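Transcriptional regulator (Corynebacterium diphtheriae, PDB 3LMM) is of unknown function but probably regulates transcription, combining a Schlafen AlbA_2-type region, a histidine-kinase-like ATPase region and helix-turn-helix-related parts. Local coordinates at residues A[255-259]-A[270-274]; A[277-281]-A[323-327]. All coordinates share one frame; numbering follows the deposited sequence.

Contact 1 of 2, residues A[255-259]-A[270-274]; sequences RVVPE and YLEQA
The phenol ring of Tyr270 meets Glu259 over one face, while two apolar neighbours, Pro258 and Val256, come in obliquely at its adjoining carbons CD2 and CE2. Above the face, Glu259 OE1 stands 4.0 Å from the ring plane, displaced toward the rim. Its carboxylate is tilted 61° from the ring, so the two groups are not stacked. A bend at chi2 of Glu259 (91°) turns the acid back over the tyrosine, although the residue's CB does not head that way.

Of the oblique contacts, Pro258 CB touches Tyr270 CD2 at 3.5 Å, and Val256 CG2 reaches the next carbon, Tyr270 CE2, at 3.4 Å. With CG anti to the backbone N (chi1 -165°), Tyr270 carries its ring off the helix toward these two residues. One turn further along the helix, Ala274 CB faces the fork of the two methyls, 4.1 Å from each of Val256 CG1 and CG2. Leu271 CD2 adds a contact to Pro258 CD at 4.0 Å.

Val256 still belongs to strand 252-256, an outermost strand of its sheet within this chain, and its backbone is hydrogen-bonded to Leu242 of strand 240-245. Leu271 also packs on Leu242 and on Met305, so its side chain joins strand 240-245 to helix 298-311. A helix thus packs across the edge of a mixed sheet, as in a layered alpha/beta domain.

Apart from the Glu259 carboxylate, the side chains that meet are apolar, and the segments exchange no hydrogen bonds. The strand end and the loop after it meet the helix through apolar contact, with 288 Å² buried over both sides. An anionic oxygen over the pi face probably gains little from the ring, and the ion pair of Glu259 OE1 with Lys262 is weak and long.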
ATOM      1  N   ARG A 255      18.370  26.170   8.154  1.00 28.09           N
ATOM      2  CA  ARG A 255      18.115  25.181   7.124  1.00 25.68           C
ATOM      3  C   ARG A 255      19.206  24.127   7.088  1.00 22.85           C
ATOM      4  O   ARG A 255      20.370  24.416   7.363  1.00 29.84           O
ATOM      5  CB  ARG A 255      17.999  25.868   5.762  1.00 27.24           C
ATOM      6  CG  ARG A 255      19.138  26.824   5.463  1.00 34.48           C
ATOM      7  CD  ARG A 255      19.076  27.340   4.029  1.00 49.95           C
ATOM      8  NE  ARG A 255      17.996  28.296   3.767  1.00 55.87           N
ATOM      9  CZ  ARG A 255      18.039  29.593   4.074  1.00 55.32           C
ATOM     10  NH1 ARG A 255      17.004  30.378   3.787  1.00 52.00           N
ATOM     11  NH2 ARG A 255      19.112  30.105   4.667  1.00 45.03           N
ATOM     12  N   VAL A 256      18.819  22.896   6.773  1.00 12.12           N
ATOM     13  CA  VAL A 256      19.772  21.798   6.688  1.00 14.64           C
ATOM     14  C   VAL A 256      19.691  21.187   5.294  1.00 11.69           C
ATOM     15  O   VAL A 256      18.696  20.569   4.938  1.00  8.32           O
ATOM     16  CB  VAL A 256      19.494  20.723   7.776  1.00 11.74           C
ATOM     17  CG1 VAL A 256      18.022  20.441   7.857  1.00 21.09           C
ATOM     18  CG2 VAL A 256      20.270  19.450   7.469  1.00  9.19           C
ATOM     19  N   VAL A 257      20.749  21.388   4.511  1.00 11.66           N
ATOM     20  CA  VAL A 257      20.829  20.899   3.137  1.00 14.83           C
ATOM     21  C   VAL A 257      21.929  19.841   2.992  1.00 20.74           C
ATOM     22  O   VAL A 257      23.113  20.145   3.118  1.00 30.03           O
ATOM     23  CB  VAL A 257      21.127  22.077   2.147  1.00  8.48           C
ATOM     24  CG1 VAL A 257      19.911  22.963   1.991  1.00  1.00           C
ATOM     25  CG2 VAL A 257      22.291  22.918   2.666  1.00 12.82           C
ATOM     26  N   PRO A 258      21.548  18.580   2.720  1.00 24.85           N
ATOM     27  CA  PRO A 258      22.532  17.504   2.566  1.00 25.58           C
ATOM     28  C   PRO A 258      23.510  17.732   1.416  1.00 26.27           C
ATOM     29  O   PRO A 258      23.158  18.341   0.404  1.00 24.33           O
ATOM     30  CB  PRO A 258      21.660  16.271   2.351  1.00 19.55           C
ATOM     31  CG  PRO A 258      20.478  16.824   1.647  1.00 24.92           C
ATOM     32  CD  PRO A 258      20.192  18.084   2.430  1.00 29.43           C
ATOM     33  N   GLU A 259      24.735  17.236   1.576  1.00 27.42           N
ATOM     34  CA  GLU A 259      25.771  17.394   0.551  1.00 33.50           C
ATOM     35  C   GLU A 259      25.419  16.610  -0.714  1.00 34.02           C
ATOM     36  O   GLU A 259      25.119  15.419  -0.645  1.00 38.53           O
ATOM     37  CB  GLU A 259      27.133  16.925   1.083  1.00 40.42           C
ATOM     38  CG  GLU A 259      27.639  17.688   2.308  1.00 54.14           C
ATOM     39  CD  GLU A 259      27.220  17.042   3.621  1.00 63.48           C
ATOM     40  OE1 GLU A 259      26.028  16.665   3.756  1.00 60.40           O
ATOM     41  OE2 GLU A 259      28.080  16.931   4.528  1.00 60.37           O
ATOM     42  N   TYR A 270      20.226  11.720   6.331  1.00 16.60           N
ATOM     43  CA  TYR A 270      20.649  13.026   6.802  1.00 14.52           C
ATOM     44  C   TYR A 270      19.453  13.894   7.173  1.00 18.12           C
ATOM     45  O   TYR A 270      19.495  14.604   8.172  1.00 23.45           O
ATOM     46  CB  TYR A 270      21.479  13.717   5.729  1.00 17.15           C
ATOM     47  CG  TYR A 270      22.271  14.905   6.223  1.00 24.44           C
ATOM     48  CD1 TYR A 270      23.413  14.736   7.004  1.00 27.78           C
ATOM     49  CD2 TYR A 270      21.893  16.203   5.889  1.00 29.99           C
ATOM     50  CE1 TYR A 270      24.160  15.835   7.437  1.00 34.43           C
ATOM     51  CE2 TYR A 270      22.630  17.304   6.317  1.00 34.12           C
ATOM     52  CZ  TYR A 270      23.761  17.113   7.088  1.00 31.08           C
ATOM     53  OH  TYR A 270      24.483  18.210   7.499  1.00 33.85           O
ATOM     54  N   LEU A 271      18.389  13.839   6.378  1.00 20.25           N
ATOM     55  CA  LEU A 271      17.196  14.630   6.665  1.00 22.34           C
ATOM     56  C   LEU A 271      16.466  14.062   7.887  1.00 29.89           C
ATOM     57  O   LEU A 271      16.098  14.805   8.797  1.00 24.90           O
ATOM     58  CB  LEU A 271      16.267  14.634   5.453  1.00 21.62           C
ATOM     59  CG  LEU A 271      15.834  16.025   4.994  1.00 24.10           C
ATOM     60  CD1 LEU A 271      15.058  16.688   6.097  1.00 24.16           C
ATOM     61  CD2 LEU A 271      17.063  16.853   4.625  1.00 26.12           C
ATOM     62  N   GLU A 272      16.263  12.745   7.897  1.00 30.36           N
ATOM     63  CA  GLU A 272      15.605  12.072   9.016  1.00 30.32           C
ATOM     64  C   GLU A 272      16.315  12.399  10.330  1.00 26.81           C
ATOM     65  O   GLU A 272      15.674  12.697  11.334  1.00 24.27           O
ATOM     66  CB  GLU A 272      15.609  10.554   8.807  1.00 33.41           C
ATOM     67  CG  GLU A 272      14.677  10.058   7.707  1.00 45.64           C
ATOM     68  CD  GLU A 272      14.656   8.535   7.586  1.00 48.35           C
ATOM     69  OE1 GLU A 272      15.737   7.934   7.394  1.00 47.55           O
ATOM     70  OE2 GLU A 272      13.558   7.939   7.674  1.00 51.48           O
ATOM     71  N   GLN A 273      17.641  12.326  10.312  1.00 22.97           N
ATOM     72  CA  GLN A 273      18.458  12.617  11.481  1.00 23.97           C
ATOM     73  C   GLN A 273      18.128  13.980  12.052  1.00 24.20           C
ATOM     74  O   GLN A 273      17.705  14.104  13.201  1.00 26.83           O
ATOM     75  CB  GLN A 273      19.937  12.620  11.107  1.00 34.26           C
ATOM     76  CG  GLN A 273      20.536  11.273  10.800  1.00 48.15           C
ATOM     77  CD  GLN A 273      20.697  10.446  12.045  1.00 59.64           C
ATOM     78  OE1 GLN A 273      19.943   9.500  12.280  1.00 70.61           O
ATOM     79  NE2 GLN A 273      21.681  10.803  12.864  1.00 62.83           N
ATOM     80  N   ALA A 274      18.349  15.003  11.233  1.00 27.57           N
ATOM     81  CA  ALA A 274      18.108  16.388  11.619  1.00 29.70           C
ATOM     82  C   ALA A 274      16.645  16.633  11.933  1.00 24.86           C
ATOM     83  O   ALA A 274      16.315  17.482  12.752  1.00 27.84           O
ATOM     84  CB  ALA A 274      18.564  17.325  10.503  1.00 23.98           C
TER

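Contact 2 of 2, residues A[277-281]-A[323-327]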
ATOM      1  N   VAL A 277      15.547  15.928  15.471  1.00 21.60           N
ATOM      2  CA  VAL A 277      15.892  16.962  16.436  1.00 25.27           C
ATOM      3  C   VAL A 277      14.907  18.115  16.434  1.00 27.08           C
ATOM      4  O   VAL A 277      14.600  18.696  17.472  1.00 27.30           O
ATOM      5  CB  VAL A 277      17.272  17.553  16.133  1.00 31.68           C
ATOM      6  CG1 VAL A 277      17.579  18.699  17.099  1.00 25.38           C
ATOM      7  CG2 VAL A 277      18.323  16.462  16.211  1.00 30.51           C
ATOM      8  N   VAL A 278      14.442  18.461  15.246  1.00 27.48           N
ATOM      9  CA  VAL A 278      13.514  19.556  15.081  1.00 25.83           C
ATOM     10  C   VAL A 278      12.190  19.155  15.693  1.00 26.32           C
ATOM     11  O   VAL A 278      11.471  19.991  16.237  1.00 28.66           O
ATOM     12  CB  VAL A 278      13.339  19.858  13.598  1.00 33.14           C
ATOM     13  CG1 VAL A 278      12.439  21.047  13.407  1.00 35.45           C
ATOM     14  CG2 VAL A 278      14.701  20.109  12.980  1.00 32.88           C
ATOM     15  N   ASN A 279      11.880  17.866  15.596  1.00 19.01           N
ATOM     16  CA  ASN A 279      10.650  17.336  16.155  1.00 24.18           C
ATOM     17  C   ASN A 279      10.773  17.291  17.674  1.00 32.19           C
ATOM     18  O   ASN A 279      10.701  16.231  18.292  1.00 14.52           O
ATOM     19  CB  ASN A 279      10.387  15.941  15.630  1.00 21.80           C
ATOM     20  CG  ASN A 279       8.942  15.567  15.736  1.00 21.50           C
ATOM     21  OD1 ASN A 279       8.536  14.479  15.347  1.00 31.40           O
ATOM     22  ND2 ASN A 279       8.145  16.478  16.259  1.00 22.86           N
ATOM     23  N   LYS A 280      10.958  18.478  18.244  1.00 43.79           N
ATOM     24  CA  LYS A 280      11.125  18.721  19.674  1.00 44.10           C
ATOM     25  C   LYS A 280      10.750  17.605  20.644  1.00 48.15           C
ATOM     26  O   LYS A 280      11.602  17.180  21.428  1.00 58.44           O
ATOM     27  CB  LYS A 280      10.385  19.997  20.059  1.00 51.07           C
ATOM     28  CG  LYS A 280      10.837  21.212  19.279  1.00 64.79           C
ATOM     29  CD  LYS A 280       9.899  22.380  19.523  1.00 75.05           C
ATOM     30  CE  LYS A 280      10.000  23.397  18.400  1.00 80.30           C
ATOM     31  NZ  LYS A 280       9.693  22.768  17.077  1.00 86.58           N
ATOM     32  N   ASN A 281       9.498  17.147  20.629  1.00 41.68           N
ATOM     33  CA  ASN A 281       9.074  16.076  21.543  1.00 41.61           C
ATOM     34  C   ASN A 281       8.929  16.490  23.020  1.00 36.34           C
ATOM     35  O   ASN A 281       9.910  16.546  23.762  1.00 27.61           O
ATOM     36  CB  ASN A 281      10.038  14.889  21.394  1.00 50.08           C
ATOM     37  CG  ASN A 281      10.149  14.044  22.649  1.00 42.24           C
ATOM     38  OD1 ASN A 281       9.154  13.761  23.310  1.00 58.38           O
ATOM     39  ND2 ASN A 281      11.366  13.616  22.967  1.00 35.85           N
ATOM     40  N   ARG A 323       9.665  21.954   4.933  1.00 21.87           N
ATOM     41  CA  ARG A 323       9.825  23.005   5.924  1.00 25.34           C
ATOM     42  C   ARG A 323       9.076  22.628   7.187  1.00 22.83           C
ATOM     43  O   ARG A 323       8.072  21.920   7.141  1.00 26.13           O
ATOM     44  CB  ARG A 323       9.352  24.377   5.407  1.00 25.12           C
ATOM     45  CG  ARG A 323       7.999  24.419   4.735  1.00 35.59           C
ATOM     46  CD  ARG A 323       8.115  24.101   3.253  1.00 51.93           C
ATOM     47  NE  ARG A 323       8.821  25.127   2.479  1.00 54.47           N
ATOM     48  CZ  ARG A 323       8.360  26.353   2.254  1.00 55.81           C
ATOM     49  NH1 ARG A 323       7.183  26.728   2.750  1.00 53.14           N
ATOM     50  NH2 ARG A 323       9.072  27.195   1.516  1.00 43.71           N
ATOM     51  N   TRP A 324       9.598  23.096   8.314  1.00 20.22           N
ATOM     52  CA  TRP A 324       9.035  22.824   9.623  1.00 22.29           C
ATOM     53  C   TRP A 324       8.683  24.130  10.319  1.00 22.68           C
ATOM     54  O   TRP A 324       9.530  25.006  10.448  1.00 30.82           O
ATOM     55  CB  TRP A 324      10.059  22.066  10.459  1.00 25.29           C
ATOM     56  CG  TRP A 324       9.657  21.880  11.868  1.00 29.22           C
ATOM     57  CD1 TRP A 324       9.772  22.787  12.887  1.00 36.26           C
ATOM     58  CD2 TRP A 324       9.055  20.723  12.430  1.00 31.78           C
ATOM     59  NE1 TRP A 324       9.275  22.260  14.053  1.00 33.85           N
ATOM     60  CE2 TRP A 324       8.829  20.990  13.801  1.00 36.83           C
ATOM     61  CE3 TRP A 324       8.679  19.481  11.910  1.00 33.85           C
ATOM     62  CZ2 TRP A 324       8.249  20.052  14.660  1.00 39.41           C
ATOM     63  CZ3 TRP A 324       8.100  18.553  12.760  1.00 38.18           C
ATOM     64  CH2 TRP A 324       7.891  18.841  14.121  1.00 38.51           C
ATOM     65  N   ILE A 325       7.444  24.255  10.781  1.00 24.04           N
ATOM     66  CA  ILE A 325       7.003  25.466  11.472  1.00 22.11           C
ATOM     67  C   ILE A 325       7.024  25.273  12.980  1.00 30.99           C
ATOM     68  O   ILE A 325       6.224  24.516  13.522  1.00 31.79           O
ATOM     69  CB  ILE A 325       5.586  25.824  11.077  1.00 14.98           C
ATOM     70  CG1 ILE A 325       5.451  25.706   9.571  1.00  8.55           C
ATOM     71  CG2 ILE A 325       5.263  27.224  11.513  1.00 21.38           C
ATOM     72  CD1 ILE A 325       6.532  26.401   8.850  1.00  8.36           C
ATOM     73  N   GLU A 326       7.916  25.986  13.655  1.00 37.31           N
ATOM     74  CA  GLU A 326       8.066  25.875  15.106  1.00 41.64           C
ATOM     75  C   GLU A 326       6.817  26.055  15.961  1.00 38.93           C
ATOM     76  O   GLU A 326       6.363  25.118  16.613  1.00 33.80           O
ATOM     77  CB  GLU A 326       9.116  26.874  15.588  1.00 53.34           C
ATOM     78  CG  GLU A 326      10.538  26.554  15.177  1.00 67.37           C
ATOM     79  CD  GLU A 326      11.160  25.465  16.024  1.00 73.51           C
ATOM     80  OE1 GLU A 326      11.238  25.654  17.257  1.00 76.00           O
ATOM     81  OE2 GLU A 326      11.571  24.424  15.462  1.00 78.51           O
ATOM     82  N   LEU A 327       6.288  27.274  15.967  1.00 35.77           N
ATOM     83  CA  LEU A 327       5.133  27.614  16.780  1.00 43.44           C
ATOM     84  C   LEU A 327       3.828  26.890  16.452  1.00 40.98           C
ATOM     85  O   LEU A 327       2.917  26.841  17.279  1.00 43.44           O
ATOM     86  CB  LEU A 327       4.921  29.133  16.750  1.00 47.45           C
ATOM     87  CG  LEU A 327       6.082  29.936  17.354  1.00 53.71           C
ATOM     88  CD1 LEU A 327       5.826  31.433  17.230  1.00 55.75           C
ATOM     89  CD2 LEU A 327       6.252  29.548  18.819  1.00 52.31           C
TER
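Val278 lies against one face of the Trp324 indole, and the packing is dense there. Its CG1, anti to the backbone N (chi1 -177°), stands over the five-membered ring only 11° off the normal, a CH-pi contact. Farther along the same face, Asn279 N sits 4.3 Å above the indole plane, while Asn279 CA approaches Trp324 CH2 at 3.7 Å. Trp324 is buried, with Ile296 and Leu331 also packing on it.

At the indole edge, where the exposed Lys280 lies, the contact is polar and looser. This lysine is poorly ordered; its NZ comes near the ring plane, close to Trp324 NE1, but both are donors and form no bond. The stronger salt bridge of the ammonium is to Glu295; that to Glu326 is accompanied by a weak hydrogen bond from Lys280 NZ to Glu326 OE2, at 3.0 Å. As modelled, a bend at the end of the lysine chain brings NZ back toward the helix end, where it also reaches Val278 O weakly at 3.4 Å.

Val278 O further accepts a bond from Lys280 N, closing an inverse gamma turn centred on Asn279. The arrangement is thus a helix terminus, ended by a tight turn, packed on a strand inside a mixed sheet, consistent with the layered alpha/beta build of histidine-kinase-like ATPase regions.

In the fold
From the N terminus, strand 240-245 turns into an outermost strand, 252-256, and contact 1 closes the short connection, ten residues between its segments, that leads into helix 264-278. The same helix then runs on to contact 2, which closes a longer loop of 41 intervening residues holding strands 282-286 and 289-293 and helix 298-311 before strand 320-325 is reached. The loops follow in series, neither nested nor crossed. Their centres lie 13 Å apart, and segments 270-274 and 277-281 follow each other closely on the chain. Together they lay two levels of one helix on one mixed sheet: at the end of an outermost strand and the loop after it, 255-259, and on strand 320-325, beyond intervening strand 240-245, at 323-327.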